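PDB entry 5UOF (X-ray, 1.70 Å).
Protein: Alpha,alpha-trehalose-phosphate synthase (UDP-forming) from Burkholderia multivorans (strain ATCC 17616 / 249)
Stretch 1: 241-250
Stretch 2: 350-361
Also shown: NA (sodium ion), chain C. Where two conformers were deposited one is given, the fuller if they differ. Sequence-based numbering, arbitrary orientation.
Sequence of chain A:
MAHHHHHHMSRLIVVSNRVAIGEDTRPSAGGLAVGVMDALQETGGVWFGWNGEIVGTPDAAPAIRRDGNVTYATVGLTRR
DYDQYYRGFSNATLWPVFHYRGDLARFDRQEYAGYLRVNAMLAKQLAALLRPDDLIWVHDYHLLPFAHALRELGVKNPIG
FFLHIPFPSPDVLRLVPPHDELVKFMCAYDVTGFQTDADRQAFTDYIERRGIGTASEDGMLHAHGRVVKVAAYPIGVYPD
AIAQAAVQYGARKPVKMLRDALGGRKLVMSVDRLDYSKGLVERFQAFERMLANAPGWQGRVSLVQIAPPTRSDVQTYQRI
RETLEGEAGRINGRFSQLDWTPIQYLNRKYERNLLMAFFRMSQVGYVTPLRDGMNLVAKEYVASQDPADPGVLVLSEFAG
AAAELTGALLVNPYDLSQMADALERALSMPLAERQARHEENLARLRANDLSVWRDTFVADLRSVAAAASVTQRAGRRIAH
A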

ATOM      1  N   ALA A 241     -27.628  -3.602 -24.470  1.00 15.51           N
ATOM      2  CA  ALA A 241     -27.062  -4.517 -25.455  1.00 18.59           C
ATOM      3  C   ALA A 241     -26.624  -5.826 -24.812  1.00 18.58           C
ATOM      4  O   ALA A 241     -26.807  -6.900 -25.398  1.00 17.75           O
ATOM      5  N   ILE A 242     -26.039  -5.759 -23.609  1.00 14.49           N
ATOM      6  CA  ILE A 242     -25.654  -6.973 -22.899  1.00 13.25           C
ATOM      7  C   ILE A 242     -26.880  -7.812 -22.567  1.00 13.96           C
ATOM      8  O   ILE A 242     -26.881  -9.037 -22.747  1.00 14.27           O
ATOM      9  N   ALA A 243     -27.946  -7.174 -22.080  1.00 15.58           N
ATOM     10  CA  ALA A 243     -29.135  -7.933 -21.704  1.00 20.21           C
ATOM     11  C   ALA A 243     -29.730  -8.641 -22.912  1.00 14.45           C
ATOM     12  O   ALA A 243     -30.136  -9.808 -22.826  1.00 14.49           O
ATOM     13  N   GLN A 244     -29.784  -7.949 -24.047  1.00 15.23           N
ATOM     14  CA  GLN A 244     -30.311  -8.553 -25.268  0.51 19.16           C
ATOM     15  C   GLN A 244     -29.455  -9.735 -25.703  1.00 19.91           C
ATOM     16  O   GLN A 244     -29.979 -10.784 -26.104  1.00 20.14           O
ATOM     17  N   ALA A 245     -28.124  -9.584 -25.620  1.00 16.95           N
ATOM     18  CA  ALA A 245     -27.226 -10.673 -25.990  1.00 16.98           C
ATOM     19  C   ALA A 245     -27.414 -11.871 -25.074  1.00 19.60           C
ATOM     20  O   ALA A 245     -27.443 -13.017 -25.539  1.00 19.73           O
ATOM     21  N   ALA A 246     -27.530 -11.626 -23.767  1.00 14.08           N
ATOM     22  CA  ALA A 246     -27.723 -12.721 -22.824  1.00 13.79           C
ATOM     23  C   ALA A 246     -28.970 -13.519 -23.187  1.00 17.80           C
ATOM     24  O   ALA A 246     -28.930 -14.754 -23.257  1.00 18.37           O
ATOM     25  N   VAL A 247     -30.082 -12.824 -23.464  1.00 14.53           N
ATOM     26  CA  VAL A 247     -31.322 -13.507 -23.834  1.00 15.21           C
ATOM     27  C   VAL A 247     -31.148 -14.249 -25.151  1.00 15.93           C
ATOM     28  O   VAL A 247     -31.618 -15.382 -25.313  1.00 21.00           O
ATOM     29  N   GLN A 248     -30.466 -13.620 -26.108  1.00 18.62           N
ATOM     30  CA  GLN A 248     -30.275 -14.213 -27.431  0.61 22.95           C
ATOM     31  C   GLN A 248     -29.512 -15.526 -27.356  1.00 21.42           C
ATOM     32  O   GLN A 248     -29.729 -16.430 -28.177  1.00 22.59           O
ATOM     33  N   TYR A 249     -28.616 -15.651 -26.379  1.00 17.09           N
ATOM     34  CA  TYR A 249     -27.833 -16.860 -26.161  1.00 15.87           C
ATOM     35  C   TYR A 249     -28.461 -17.801 -25.141  1.00 18.46           C
ATOM     36  O   TYR A 249     -27.826 -18.779 -24.742  1.00 16.31           O
ATOM     37  N   GLY A 250     -29.697 -17.536 -24.710  1.00 19.09           N
ATOM     38  CA  GLY A 250     -30.285 -18.333 -23.649  1.00 16.33           C
ATOM     39  C   GLY A 250     -30.588 -19.769 -24.025  1.00 17.02           C
ATOM     40  O   GLY A 250     -30.788 -20.602 -23.134  1.00 20.49           O
ATOM     41  N   TYR A 350     -14.620 -18.782 -22.819  1.00 18.60           N
ATOM     42  CA  TYR A 350     -15.970 -18.902 -23.366  1.00 16.52           C
ATOM     43  C   TYR A 350     -16.332 -17.650 -24.152  1.00 16.08           C
ATOM     44  O   TYR A 350     -15.908 -16.548 -23.797  1.00 20.89           O
ATOM     45  N   GLU A 351     -17.114 -17.830 -25.223  1.00 15.64           N
ATOM     46  CA  GLU A 351     -17.700 -16.703 -25.941  1.00 18.40           C
ATOM     47  C   GLU A 351     -18.320 -15.705 -24.975  1.00 17.72           C
ATOM     48  O   GLU A 351     -18.977 -16.086 -24.004  1.00 16.50           O
ATOM     49  N   ARG A 352     -18.137 -14.421 -25.277  1.00 18.32           N
ATOM     50  CA  ARG A 352     -18.612 -13.373 -24.386  1.00 19.63           C
ATOM     51  C   ARG A 352     -20.112 -13.472 -24.156  1.00 16.26           C
ATOM     52  O   ARG A 352     -20.579 -13.352 -23.021  1.00 14.34           O
ATOM     53  N   ASN A 353     -20.885 -13.698 -25.218  1.00 16.77           N
ATOM     54  CA  ASN A 353     -22.336 -13.713 -25.047  1.00 18.11           C
ATOM     55  C   ASN A 353     -22.798 -14.933 -24.265  1.00 19.63           C
ATOM     56  O   ASN A 353     -23.842 -14.882 -23.602  1.00 17.95           O
ATOM     57  N   LEU A 354     -22.044 -16.034 -24.340  1.00 15.95           N
ATOM     58  CA  LEU A 354     -22.323 -17.181 -23.481  0.51 17.66           C
ATOM     59  C   LEU A 354     -22.144 -16.822 -22.010  1.00 18.24           C
ATOM     60  O   LEU A 354     -22.972 -17.191 -21.168  1.00 15.03           O
ATOM     61  N   LEU A 355     -21.057 -16.110 -21.677  1.00 14.97           N
ATOM     62  CA  LEU A 355     -20.860 -15.675 -20.297  1.00 15.21           C
ATOM     63  C   LEU A 355     -22.035 -14.836 -19.819  1.00 14.47           C
ATOM     64  O   LEU A 355     -22.470 -14.967 -18.668  1.00 12.24           O
ATOM     65  N   MET A 356     -22.554 -13.957 -20.682  1.00 14.83           N
ATOM     66  CA  MET A 356     -23.700 -13.149 -20.275  1.00 13.82           C
ATOM     67  C   MET A 356     -24.907 -14.035 -19.983  1.00 12.45           C
ATOM     68  O   MET A 356     -25.628 -13.812 -18.999  1.00 13.16           O
ATOM     69  N   ALA A 357     -25.129 -15.061 -20.815  1.00 10.59           N
ATOM     70  CA  ALA A 357     -26.208 -16.007 -20.543  1.00 11.72           C
ATOM     71  C   ALA A 357     -25.970 -16.765 -19.237  1.00 15.46           C
ATOM     72  O   ALA A 357     -26.924 -17.041 -18.497  1.00 15.08           O
ATOM     73  N   PHE A 358     -24.711 -17.111 -18.931  1.00 10.74           N
ATOM     74  CA  PHE A 358     -24.426 -17.722 -17.633  1.00 12.97           C
ATOM     75  C   PHE A 358     -24.738 -16.747 -16.505  1.00 12.11           C
ATOM     76  O   PHE A 358     -25.295 -17.136 -15.472  1.00 11.97           O
ATOM     77  N   PHE A 359     -24.333 -15.480 -16.665  1.00 13.14           N
ATOM     78  CA  PHE A 359     -24.659 -14.484 -15.650  1.00 13.20           C
ATOM     79  C   PHE A 359     -26.164 -14.392 -15.453  1.00 11.78           C
ATOM     80  O   PHE A 359     -26.653 -14.320 -14.319  1.00 12.60           O
ATOM     81  N   ARG A 360     -26.918 -14.375 -16.545  1.00 10.27           N
ATOM     82  CA  ARG A 360     -28.360 -14.209 -16.400  1.00 12.57           C
ATOM     83  C   ARG A 360     -28.972 -15.383 -15.642  1.00 12.31           C
ATOM     84  O   ARG A 360     -29.874 -15.194 -14.822  1.00 13.70           O
ATOM     85  N   MET A 361     -28.485 -16.604 -15.895  1.00 11.38           N
ATOM     86  CA  MET A 361     -28.984 -17.812 -15.234  0.69 15.31           C
ATOM     87  C   MET A 361     -28.687 -17.797 -13.745  1.00 13.56           C
ATOM     88  O   MET A 361     -29.451 -18.340 -12.940  1.00 15.76           O
TER

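Helix 241-248 crosses helix 352-361 almost at a right angle, 87°, with the axes 7.6 Å apart at closest approach. Small residues sit at the crossing: the CA atoms of Ala 246 and Ala 357 are 4.3 Å apart.

Ala 241 makes no contact. Ile 242 points sideways, with chi1 m and chi2 t. CG2 of Ile 242 lies 3.7 Å from SD of Met 356, a buried apolar contact. Met 356 points toward stretch 1 and is m, m, t. CD1 of Ile 242 also reaches NH2 of Arg 352 at 4.0 Å; that arginine is extended, t at chi1 to chi3, and its guanidinium is hydrogen-bonded elsewhere in the structure. Ala 243 touches Arg 360 lightly. Gln 244 points away.

Ala 245 points toward stretch 2, its CB 3.6 Å from OD1 of Asn 353. Ala 246 packs its CB 3.8 Å from CB of Met 356, and its carbonyl O is 3.7 Å from CB of Ala 357. Val 247, chi1 t, places CG2 over one face of the Arg 360 guanidinium, 3.4 Å from CZ. Arg 360 points toward stretch 1 and is t at chi1 to chi3, so its extended chain runs past Ala 246 to reach Val 247. The backbone O of Arg 360 binds the sodium ion NA at 2.4 Å, and two waters and two atoms from elsewhere in the structure complete the listed ligands.

Tyr 249 has the largest area covered by the other stretch. It points toward stretch 2 with chi1 m. CB of Asn 353, also chi1 m, stands almost exactly over the centroid of the Tyr 249 ring at 3.4 Å, a CH-pi contact. CB of Tyr 249 meets CB of Ala 357 at 4.0 Å. At the ring edge, Tyr 249 OH donates a hydrogen bond to OE1 of Glu 351, 3.0 Å away. This is the only hydrogen bond between the stretches.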

ATOM      1  CB  ALA A 241     -25.887  -3.851 -26.174  1.00 17.81           C
ATOM      2  CB  ILE A 242     -24.840  -6.603 -21.644  1.00 12.38           C
ATOM      3  CG1 ILE A 242     -23.459  -6.087 -22.076  1.00 16.98           C
ATOM      4  CG2 ILE A 242     -24.723  -7.792 -20.699  1.00 14.08           C
ATOM      5  CD1 ILE A 242     -22.654  -5.425 -20.973  1.00 15.78           C
ATOM      6  CB  ALA A 243     -30.170  -7.013 -21.059  1.00 17.71           C
ATOM      7  CB  GLN A 244     -30.385  -7.504 -26.381  0.51 22.18           C
ATOM      8  CG  GLN A 244     -30.824  -8.053 -27.727  0.51 18.11           C
ATOM      9  CD  GLN A 244     -30.723  -7.027 -28.857  0.51 23.54           C
ATOM     10  OE1 GLN A 244     -29.745  -6.285 -28.954  0.51 26.94           O
ATOM     11  NE2 GLN A 244     -31.737  -6.986 -29.711  0.51 22.99           N
ATOM     12  CB  ALA A 245     -25.773 -10.201 -25.948  1.00 19.09           C
ATOM     13  CB  ALA A 246     -27.806 -12.171 -21.400  1.00 13.47           C
ATOM     14  CB  VAL A 247     -32.480 -12.495 -23.916  1.00 18.19           C
ATOM     15  CG1 VAL A 247     -33.718 -13.115 -24.611  1.00 18.53           C
ATOM     16  CG2 VAL A 247     -32.819 -11.994 -22.514  1.00 19.18           C
ATOM     17  CB  GLN A 248     -29.533 -13.238 -28.344  0.61 23.37           C
ATOM     18  CG  GLN A 248     -30.396 -12.131 -28.939  0.61 26.99           C
ATOM     19  CD  GLN A 248     -29.572 -11.077 -29.666  0.61 34.22           C
ATOM     20  OE1 GLN A 248     -28.338 -11.121 -29.667  0.61 38.05           O
ATOM     21  NE2 GLN A 248     -30.253 -10.117 -30.280  0.61 33.98           N
ATOM     22  CB  TYR A 249     -26.418 -16.492 -25.716  1.00 15.84           C
ATOM     23  CG  TYR A 249     -25.480 -16.299 -26.879  1.00 17.82           C
ATOM     24  CD1 TYR A 249     -25.806 -15.438 -27.916  1.00 22.00           C
ATOM     25  CD2 TYR A 249     -24.289 -16.999 -26.953  1.00 25.44           C
ATOM     26  CE1 TYR A 249     -24.954 -15.268 -28.999  1.00 26.33           C
ATOM     27  CE2 TYR A 249     -23.430 -16.837 -28.029  1.00 24.74           C
ATOM     28  CZ  TYR A 249     -23.770 -15.975 -29.047  1.00 31.01           C
ATOM     29  OH  TYR A 249     -22.916 -15.810 -30.116  1.00 41.67           O
ATOM     30  CB  TYR A 350     -17.011 -19.119 -22.248  1.00 15.42           C
ATOM     31  CG  TYR A 350     -16.769 -20.408 -21.514  1.00 16.52           C
ATOM     32  CD1 TYR A 350     -17.261 -21.608 -22.008  1.00 18.90           C
ATOM     33  CD2 TYR A 350     -16.016 -20.434 -20.343  1.00 16.79           C
ATOM     34  CE1 TYR A 350     -17.029 -22.796 -21.358  1.00 21.04           C
ATOM     35  CE2 TYR A 350     -15.773 -21.620 -19.685  1.00 18.50           C
ATOM     36  CZ  TYR A 350     -16.283 -22.795 -20.196  1.00 19.60           C
ATOM     37  OH  TYR A 350     -16.033 -23.985 -19.563  1.00 18.51           O
ATOM     38  CB  GLU A 351     -18.791 -17.175 -26.896  1.00 24.11           C
ATOM     39  CG  GLU A 351     -18.350 -17.739 -28.199  1.00 36.99           C
ATOM     40  CD  GLU A 351     -19.555 -17.998 -29.076  1.00 40.15           C
ATOM     41  OE1 GLU A 351     -20.268 -17.025 -29.407  1.00 39.24           O
ATOM     42  OE2 GLU A 351     -19.817 -19.176 -29.387  1.00 47.56           O
ATOM     43  CB  ARG A 352     -18.249 -12.008 -24.961  1.00 22.83           C
ATOM     44  CG  ARG A 352     -18.837 -10.832 -24.213  1.00 26.70           C
ATOM     45  CD  ARG A 352     -18.375  -9.545 -24.873  1.00 32.13           C
ATOM     46  NE  ARG A 352     -19.055  -8.374 -24.340  1.00 26.18           N
ATOM     47  CZ  ARG A 352     -18.689  -7.741 -23.231  1.00 21.35           C
ATOM     48  NH1 ARG A 352     -17.644  -8.177 -22.533  1.00 20.47           N
ATOM     49  NH2 ARG A 352     -19.366  -6.675 -22.825  1.00 22.92           N
ATOM     50  CB  ASN A 353     -23.027 -13.644 -26.402  1.00 16.98           C
ATOM     51  CG  ASN A 353     -22.959 -12.265 -27.006  1.00 24.19           C
ATOM     52  OD1 ASN A 353     -22.390 -11.347 -26.413  1.00 21.73           O
ATOM     53  ND2 ASN A 353     -23.539 -12.106 -28.188  1.00 24.94           N
ATOM     54  CB  LEU A 354     -21.413 -18.349 -23.871  0.51 18.77           C
ATOM     55  CG  LEU A 354     -21.846 -19.766 -23.507  0.51 19.30           C
ATOM     56  CD1 LEU A 354     -23.144 -20.128 -24.220  0.51 19.54           C
ATOM     57  CD2 LEU A 354     -20.748 -20.761 -23.843  0.51 17.24           C
ATOM     58  CB  LEU A 355     -19.561 -14.874 -20.151  1.00 16.31           C
ATOM     59  CG  LEU A 355     -18.228 -15.593 -20.361  1.00 26.76           C
ATOM     60  CD1 LEU A 355     -17.080 -14.628 -20.094  1.00 24.59           C
ATOM     61  CD2 LEU A 355     -18.119 -16.821 -19.467  1.00 23.18           C
ATOM     62  CB  MET A 356     -24.041 -12.103 -21.344  1.00 11.09           C
ATOM     63  CG  MET A 356     -22.852 -11.208 -21.781  1.00 16.01           C
ATOM     64  SD  MET A 356     -22.036 -10.385 -20.389  1.00 15.88           S
ATOM     65  CE  MET A 356     -20.535  -9.800 -21.166  1.00 26.48           C
ATOM     66  CB  ALA A 357     -26.376 -16.975 -21.719  1.00 12.91           C
ATOM     67  CB  PHE A 358     -22.958 -18.150 -17.518  1.00 11.02           C
ATOM     68  CG  PHE A 358     -22.513 -19.188 -18.514  1.00 14.05           C
ATOM     69  CD1 PHE A 358     -23.408 -20.028 -19.147  1.00 16.01           C
ATOM     70  CD2 PHE A 358     -21.155 -19.325 -18.792  1.00 17.07           C
ATOM     71  CE1 PHE A 358     -22.957 -20.987 -20.059  1.00 19.16           C
ATOM     72  CE2 PHE A 358     -20.701 -20.268 -19.690  1.00 17.37           C
ATOM     73  CZ  PHE A 358     -21.600 -21.094 -20.335  1.00 17.99           C
ATOM     74  CB  PHE A 359     -24.123 -13.105 -16.049  1.00 10.49           C
ATOM     75  CG  PHE A 359     -22.621 -12.986 -16.046  1.00 10.95           C
ATOM     76  CD1 PHE A 359     -21.830 -13.859 -15.321  1.00  9.54           C
ATOM     77  CD2 PHE A 359     -22.008 -11.976 -16.782  1.00  9.72           C
ATOM     78  CE1 PHE A 359     -20.444 -13.721 -15.320  1.00 11.87           C
ATOM     79  CE2 PHE A 359     -20.637 -11.833 -16.784  1.00 13.50           C
ATOM     80  CZ  PHE A 359     -19.849 -12.708 -16.062  1.00 16.69           C
ATOM     81  CB  ARG A 360     -29.022 -14.045 -17.766  1.00 11.13           C
ATOM     82  CG  ARG A 360     -30.520 -13.656 -17.681  1.00  9.47           C
ATOM     83  CD  ARG A 360     -31.008 -13.269 -19.077  1.00 13.65           C
ATOM     84  NE  ARG A 360     -32.376 -12.731 -19.154  1.00 14.49           N
ATOM     85  CZ  ARG A 360     -32.678 -11.430 -19.212  1.00 16.67           C
ATOM     86  NH1 ARG A 360     -31.724 -10.508 -19.161  1.00 10.18           N
ATOM     87  NH2 ARG A 360     -33.945 -11.045 -19.344  1.00 14.94           N
ATOM     88  CB  MET A 361     -28.335 -19.051 -15.863  0.69 13.62           C
ATOM     89  CG  MET A 361     -28.718 -20.378 -15.226  0.69 20.53           C
ATOM     90  SD  MET A 361     -27.794 -21.802 -15.857  0.69 23.79           S
ATOM     91  CE  MET A 361     -27.292 -21.182 -17.451  0.69 27.24           C
TER
HETATM   92 NA    NA C 501     -29.959 -14.142 -12.705  1.00 14.93          NA
HETATM   93  O   HOH W   1     -31.907 -13.158 -13.792  1.00 14.35           O
HETATM   94  O   HOH W   2     -31.548 -14.501 -10.763  1.00 21.41           O